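Local coordinates for protein putative phosphosugar isomerase (Silicibacter pomeroyi DSS-3, PDB 3FJ1) that is probably a phosphosugar-binding protein with two SIS domains, related to the isomerase half of glucosamine-6-phosphate synthase, though its exact reaction is not established, at residues 107-112 and 131-136; 261-267 and 301-305. One frame throughout, in Å; residues are numbered along the deposited sequence.

Interaction 1: residues 107-112 and 131-136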
ATOM      1  N   ILE A 107       0.912 -15.657   6.151  1.00 10.97           N
ATOM      2  CA  ILE A 107       0.822 -15.932   4.709  1.00 11.04           C
ATOM      3  C   ILE A 107       0.228 -17.335   4.460  1.00 10.81           C
ATOM      4  O   ILE A 107      -0.603 -17.517   3.575  1.00 10.63           O
ATOM      5  CB  ILE A 107       2.196 -15.722   4.024  1.00 11.29           C
ATOM      6  CG1 ILE A 107       2.703 -14.283   4.251  1.00 10.66           C
ATOM      7  CG2 ILE A 107       2.171 -16.082   2.544  1.00 10.73           C
ATOM      8  CD1 ILE A 107       1.759 -13.170   3.845  1.00 12.11           C
ATOM      9  N   VAL A 108       0.632 -18.296   5.276  1.00 10.44           N
ATOM     10  CA  VAL A 108       0.126 -19.663   5.196  1.00 10.27           C
ATOM     11  C   VAL A 108      -1.371 -19.684   5.526  1.00  9.74           C
ATOM     12  O   VAL A 108      -2.164 -20.325   4.812  1.00  9.77           O
ATOM     13  CB  VAL A 108       0.947 -20.609   6.129  1.00 10.13           C
ATOM     14  CG1 VAL A 108       0.313 -21.993   6.217  1.00 11.00           C
ATOM     15  CG2 VAL A 108       2.393 -20.741   5.623  1.00  9.97           C
ATOM     16  N   ALA A 109      -1.776 -18.949   6.571  1.00 10.94           N
ATOM     17  CA  ALA A 109      -3.176 -18.909   6.998  1.00 10.49           C
ATOM     18  C   ALA A 109      -4.098 -18.292   5.951  1.00 10.57           C
ATOM     19  O   ALA A 109      -5.182 -18.800   5.718  1.00 10.63           O
ATOM     20  CB  ALA A 109      -3.341 -18.186   8.322  1.00 10.64           C
HETATM   21  N   MSE A 110      -3.667 -17.185   5.359  1.00 10.75           N
HETATM   22  CA  MSE A 110      -4.459 -16.496   4.373  1.00 10.31           C
HETATM   23  C   MSE A 110      -4.581 -17.369   3.117  1.00 10.16           C
HETATM   24  O   MSE A 110      -5.683 -17.500   2.536  1.00  9.88           O
HETATM   25  CB  MSE A 110      -3.844 -15.133   4.089  1.00 11.39           C
HETATM   26  CG  MSE A 110      -4.649 -14.246   3.190  1.00 11.91           C
HETATM   27 SE   MSE A 110      -6.352 -13.573   3.926  1.00 16.49          SE
HETATM   28  CE  MSE A 110      -7.320 -14.982   3.074  1.00  7.23           C
ATOM     29  N   THR A 111      -3.475 -17.979   2.723  1.00 10.08           N
ATOM     30  CA  THR A 111      -3.470 -18.859   1.559  1.00 10.20           C
ATOM     31  C   THR A 111      -4.333 -20.106   1.797  1.00 10.19           C
ATOM     32  O   THR A 111      -5.098 -20.491   0.921  1.00  9.45           O
ATOM     33  CB  THR A 111      -2.050 -19.229   1.115  1.00 10.64           C
ATOM     34  OG1 THR A 111      -1.274 -18.033   0.956  1.00 10.63           O
ATOM     35  CG2 THR A 111      -2.094 -20.028  -0.192  1.00 10.73           C
ATOM     36  N   ARG A 112      -4.274 -20.653   3.007  1.00 10.62           N
ATOM     37  CA  ARG A 112      -5.094 -21.803   3.374  0.50 10.68           C
ATOM     38  C   ARG A 112      -6.586 -21.449   3.320  1.00 10.79           C
ATOM     39  O   ARG A 112      -7.398 -22.190   2.748  1.00 10.16           O
ATOM     40  CB  ARG A 112      -4.723 -22.319   4.781  0.50 11.02           C
ATOM     41  CG  ARG A 112      -5.572 -23.506   5.240  0.50 11.08           C
ATOM     42  CD  ARG A 112      -5.112 -24.097   6.581  0.50 11.45           C
ATOM     43  NE  ARG A 112      -5.303 -23.166   7.701  0.50 11.47           N
ATOM     44  CZ  ARG A 112      -4.329 -22.596   8.420  0.50 12.31           C
ATOM     45  NH1 ARG A 112      -3.040 -22.856   8.181  0.50 12.33           N
ATOM     46  NH2 ARG A 112      -4.648 -21.745   9.407  0.50 12.21           N
ATOM     47  N   PRO A 131       5.723 -24.938   4.430  1.00 12.82           N
ATOM     48  CA  PRO A 131       4.328 -24.924   4.863  1.00 12.90           C
ATOM     49  C   PRO A 131       3.361 -24.304   3.816  1.00 12.15           C
ATOM     50  O   PRO A 131       2.284 -24.837   3.586  1.00 12.45           O
ATOM     51  CB  PRO A 131       4.386 -24.108   6.164  1.00 12.94           C
ATOM     52  CG  PRO A 131       5.751 -24.418   6.707  1.00 13.12           C
ATOM     53  CD  PRO A 131       6.637 -24.467   5.490  1.00 12.88           C
ATOM     54  N   LEU A 132       3.764 -23.208   3.175  1.00 12.68           N
ATOM     55  CA  LEU A 132       2.963 -22.552   2.145  1.00 11.88           C
ATOM     56  C   LEU A 132       2.724 -23.483   0.972  1.00 12.19           C
ATOM     57  O   LEU A 132       1.597 -23.600   0.499  1.00 12.58           O
ATOM     58  CB  LEU A 132       3.667 -21.279   1.654  1.00 12.13           C
ATOM     59  CG  LEU A 132       2.892 -20.404   0.652  1.00 11.92           C
ATOM     60  CD1 LEU A 132       1.514 -19.925   1.226  1.00 11.90           C
ATOM     61  CD2 LEU A 132       3.778 -19.185   0.221  1.00 11.38           C
ATOM     62  N   ALA A 133       3.778 -24.139   0.496  1.00 12.26           N
ATOM     63  CA  ALA A 133       3.620 -25.104  -0.570  1.00 12.92           C
ATOM     64  C   ALA A 133       2.522 -26.087  -0.183  1.00 13.35           C
ATOM     65  O   ALA A 133       1.654 -26.434  -0.998  1.00 14.81           O
ATOM     66  CB  ALA A 133       4.934 -25.831  -0.864  1.00 12.53           C
ATOM     67  N   GLY A 134       2.528 -26.507   1.079  1.00 12.94           N
ATOM     68  CA  GLY A 134       1.595 -27.503   1.558  1.00 13.44           C
ATOM     69  C   GLY A 134       0.145 -27.123   1.582  1.00 14.22           C
ATOM     70  O   GLY A 134      -0.716 -28.005   1.616  1.00 14.99           O
ATOM     71  N   VAL A 135      -0.143 -25.821   1.580  1.00 13.60           N
ATOM     72  CA  VAL A 135      -1.538 -25.335   1.548  1.00 13.39           C
ATOM     73  C   VAL A 135      -1.946 -24.778   0.172  1.00 13.23           C
ATOM     74  O   VAL A 135      -3.051 -24.224   0.026  1.00 15.14           O
ATOM     75  CB  VAL A 135      -1.827 -24.305   2.680  1.00 13.26           C
ATOM     76  CG1 VAL A 135      -1.547 -24.936   4.090  1.00 12.91           C
ATOM     77  CG2 VAL A 135      -1.042 -22.998   2.475  1.00 12.82           C
ATOM     78  N   SER A 136      -1.086 -24.924  -0.838  1.00 12.37           N
ATOM     79  CA  SER A 136      -1.395 -24.469  -2.189  1.00 12.71           C
ATOM     80  C   SER A 136      -1.726 -25.606  -3.148  1.00 12.97           C
ATOM     81  O   SER A 136      -1.266 -26.714  -2.953  1.00 12.48           O
ATOM     82  CB  SER A 136      -0.251 -23.634  -2.730  1.00 13.13           C
ATOM     83  OG  SER A 136       0.075 -22.598  -1.800  1.00 13.84           O
TER

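Interaction 2: residues 261-267 and 301-305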
ATOM      1  N   ALA A 261      11.585   4.814 -14.713  1.00  9.77           N
ATOM      2  CA  ALA A 261      10.812   4.844 -15.972  1.00 10.35           C
ATOM      3  C   ALA A 261      11.064   3.598 -16.832  1.00 10.67           C
ATOM      4  O   ALA A 261      12.202   3.321 -17.209  1.00  9.82           O
ATOM      5  CB  ALA A 261      11.161   6.111 -16.782  1.00 10.26           C
ATOM      6  N   ALA A 262      10.006   2.830 -17.100  1.00 10.66           N
ATOM      7  CA  ALA A 262      10.048   1.711 -18.012  1.00 10.63           C
ATOM      8  C   ALA A 262       9.670   2.243 -19.392  1.00 10.42           C
ATOM      9  O   ALA A 262       9.108   3.335 -19.506  1.00 11.53           O
ATOM     10  CB  ALA A 262       9.036   0.613 -17.567  1.00  9.86           C
ATOM     11  N   GLY A 263       9.987   1.479 -20.437  1.00 10.60           N
ATOM     12  CA  GLY A 263       9.593   1.824 -21.815  1.00 10.66           C
ATOM     13  C   GLY A 263       8.157   1.401 -22.056  1.00 10.73           C
ATOM     14  O   GLY A 263       7.880   0.467 -22.821  1.00 10.97           O
ATOM     15  N   ASP A 264       7.239   2.116 -21.418  1.00 10.86           N
ATOM     16  CA  ASP A 264       5.823   1.844 -21.495  1.00 10.36           C
ATOM     17  C   ASP A 264       5.078   3.174 -21.577  1.00 10.80           C
ATOM     18  O   ASP A 264       5.697   4.224 -21.775  1.00  9.80           O
ATOM     19  CB  ASP A 264       5.396   0.956 -20.302  1.00 10.90           C
ATOM     20  CG  ASP A 264       5.418   1.687 -18.953  1.00 10.87           C
ATOM     21  OD1 ASP A 264       5.822   2.865 -18.934  1.00 10.30           O
ATOM     22  OD2 ASP A 264       4.997   1.042 -17.928  1.00 11.28           O
ATOM     23  N   ALA A 265       3.755   3.128 -21.454  1.00 10.91           N
ATOM     24  CA  ALA A 265       2.914   4.336 -21.549  1.00 10.54           C
ATOM     25  C   ALA A 265       3.168   5.369 -20.447  1.00 10.12           C
ATOM     26  O   ALA A 265       2.815   6.537 -20.598  1.00  9.34           O
ATOM     27  CB  ALA A 265       1.422   3.944 -21.567  1.00 10.20           C
ATOM     28  N   ALA A 266       3.795   4.934 -19.350  1.00  9.75           N
ATOM     29  CA  ALA A 266       4.110   5.813 -18.226  1.00  9.33           C
ATOM     30  C   ALA A 266       5.469   6.499 -18.361  1.00  9.52           C
ATOM     31  O   ALA A 266       5.804   7.376 -17.553  1.00 10.08           O
ATOM     32  CB  ALA A 266       4.065   5.025 -16.931  1.00  8.82           C
ATOM     33  N   GLU A 267       6.235   6.149 -19.387  1.00  9.42           N
ATOM     34  CA  GLU A 267       7.553   6.740 -19.547  1.00  9.62           C
ATOM     35  C   GLU A 267       7.444   8.250 -19.705  1.00  9.64           C
ATOM     36  O   GLU A 267       8.115   8.991 -19.006  1.00  9.43           O
ATOM     37  CB  GLU A 267       8.294   6.149 -20.767  1.00  9.49           C
ATOM     38  CG  GLU A 267       9.792   6.421 -20.724  1.00  9.82           C
ATOM     39  CD  GLU A 267      10.554   5.906 -21.922  1.00  9.93           C
ATOM     40  OE1 GLU A 267       9.939   5.445 -22.900  1.00 10.82           O
ATOM     41  OE2 GLU A 267      11.794   5.958 -21.884  1.00 10.06           O
ATOM     42  N   ARG A 301      16.885  -1.483 -21.742  1.00 11.06           N
ATOM     43  CA  ARG A 301      15.541  -1.866 -22.061  1.00 10.53           C
ATOM     44  C   ARG A 301      15.503  -3.378 -22.367  1.00 11.17           C
ATOM     45  O   ARG A 301      16.506  -3.960 -22.802  1.00 10.70           O
ATOM     46  CB  ARG A 301      15.006  -1.026 -23.218  1.00 10.39           C
ATOM     47  CG  ARG A 301      14.814   0.440 -22.890  1.00 10.19           C
ATOM     48  CD  ARG A 301      13.607   0.649 -21.995  1.00 10.02           C
ATOM     49  NE  ARG A 301      13.329   2.036 -21.643  1.00  9.86           N
ATOM     50  CZ  ARG A 301      13.287   2.527 -20.402  1.00  9.54           C
ATOM     51  NH1 ARG A 301      13.545   1.778 -19.328  1.00  9.37           N
ATOM     52  NH2 ARG A 301      12.963   3.801 -20.231  1.00  9.96           N
ATOM     53  N   SER A 302      14.344  -3.986 -22.118  1.00 10.99           N
ATOM     54  CA  SER A 302      14.185  -5.443 -22.116  1.00 10.67           C
ATOM     55  C   SER A 302      13.474  -6.092 -23.314  1.00 11.01           C
ATOM     56  O   SER A 302      13.560  -7.307 -23.472  1.00 11.52           O
ATOM     57  CB  SER A 302      13.432  -5.840 -20.850  1.00 10.07           C
ATOM     58  OG  SER A 302      12.068  -5.533 -20.958  1.00 10.09           O
ATOM     59  N   GLY A 303      12.794  -5.299 -24.137  1.00 11.13           N
ATOM     60  CA  GLY A 303      11.959  -5.833 -25.216  1.00 11.63           C
ATOM     61  C   GLY A 303      10.465  -5.794 -24.949  1.00 11.65           C
ATOM     62  O   GLY A 303       9.668  -5.992 -25.864  1.00 11.22           O
ATOM     63  N   HIS A 304      10.070  -5.540 -23.697  1.00 11.35           N
ATOM     64  CA  HIS A 304       8.635  -5.497 -23.333  1.00 10.97           C
ATOM     65  C   HIS A 304       8.426  -4.598 -22.114  1.00 11.33           C
ATOM     66  O   HIS A 304       9.215  -4.620 -21.166  1.00 10.83           O
ATOM     67  CB  HIS A 304       8.109  -6.909 -23.035  1.00 10.39           C
ATOM     68  CG  HIS A 304       6.616  -7.010 -22.984  1.00 10.22           C
ATOM     69  ND1 HIS A 304       5.875  -6.644 -21.880  1.00 10.05           N
ATOM     70  CD2 HIS A 304       5.725  -7.451 -23.906  1.00 10.23           C
ATOM     71  CE1 HIS A 304       4.592  -6.837 -22.130  1.00  9.84           C
ATOM     72  NE2 HIS A 304       4.475  -7.331 -23.353  1.00  9.66           N
ATOM     73  N   ALA A 305       7.343  -3.825 -22.143  1.00 11.48           N
ATOM     74  CA  ALA A 305       6.967  -2.941 -21.051  1.00 10.54           C
ATOM     75  C   ALA A 305       7.018  -3.618 -19.691  1.00 10.57           C
ATOM     76  O   ALA A 305       7.477  -3.023 -18.710  1.00 10.77           O
ATOM     77  CB  ALA A 305       5.555  -2.426 -21.269  1.00 11.51           C
TER
HETATM   78  O   HOH W   1       4.666  -1.617 -17.740  1.00 16.76           O
HETATM   79  O   HOH W   2      12.490   3.798 -23.565  1.00 22.19           O

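Interaction 1: residues 107-112 and 131-136
In this first SIS domain, an alpha/beta fold built on a parallel sheet, helix 105-116 packs against the short helical turn that leads from strand 120-125 towards strand 138-141. Start at Pro131, whose CB sits 3.9 Å from CG2 of Val108 at the outer end of the contact. Leu132 comes next and reaches inward: its CD1 lies 3.4 Å from OG1 of Thr111 and 4.1 Å from CG2 of Ile107. The Leu132 side chain also touches Ala97 and Ala123 of strands 93-99 and 120-125, so it fills the gap between helix, turn and strands. The CA-to-CB bond of Val135 points toward the helix, with CG1 4.1 Å from CG1 of Val108, CG2 3.7 Å from the Val108 carbonyl O, and CB 4.1 Å from CB of Arg112. Ser136 closes the segment with OG 3.7 Å from CG2 of Thr111. No hydrogen bond crosses. Both hydroxyls turn back to their own backbone: Thr111 OG1 donates to Ile107 O at 2.8 Å, and Ser136 OG to Leu132 O at 2.9 Å. With their protons spent locally, these two polar side chains can sit in an otherwise aliphatic seam, and the two pieces are held together by van der Waals packing, probably with a hydrophobic contribution.

Interaction 2: residues 261-267 and 301-305
Two loops of the second SIS domain meet here, one following strand 257-259 of its parallel sheet and the other leading into helix 308-326. Arg301 reaches across and does most of the bonding. Arg301 NH1 donates to Ala261 O at 2.9 Å; Arg301 NH2 makes a weak bond to the same oxygen at 3.2 Å and a salt bridge to Glu267 OE2 at 3.0 Å. Water 2 accepts a hydrogen bond from Arg301 NE (2.7 Å) and donates to Glu267 OE2 at 2.8 Å, bridging the same pair. Glu267 OE2 is also bonded to Thr288, and Arg301 NH2, weakly, to the carbonyl of Thr287. One face of the guanidinium lies over the peptide at Gly263, with CZ of Arg301 3.5 Å from Gly263 N, itself bonded to Asp308. Gly263 centres an inverse gamma turn, followed by a type I turn, Asp264 to Glu267, into helix 267-279. Asp264 OD1 accepts from Ala266 N at 2.9 Å, a capping bond, and OD2 accepts from Tyr84 of the second subunit. Water 1 donates to Asp264 OD2 at 2.7 Å and, weakly, to Ala305 O at 3.3 Å; CB of Asp264 touches CB of Ala305 at 3.5 Å.

Overall arrangement
Both segments of interaction 1 precede those of interaction 2 in sequence, and each contact belongs to its own SIS domain. The two domains carry separate five-stranded parallel sheets with the same 2-1-3-4-5 strand order, and no strand is shared. Their contact centres are 34 Å apart, about 25 Å between nearest atoms, and the chain's centre falls between them. Interaction 1 sets helix 105-116 against the turn between the last two strands of the first sheet; interaction 2 joins the loop after the third strand of the second sheet to the one before helix 308-326. The 261-267 loop lies at the dimer interface, while the segments of interaction 1 touch no other chain.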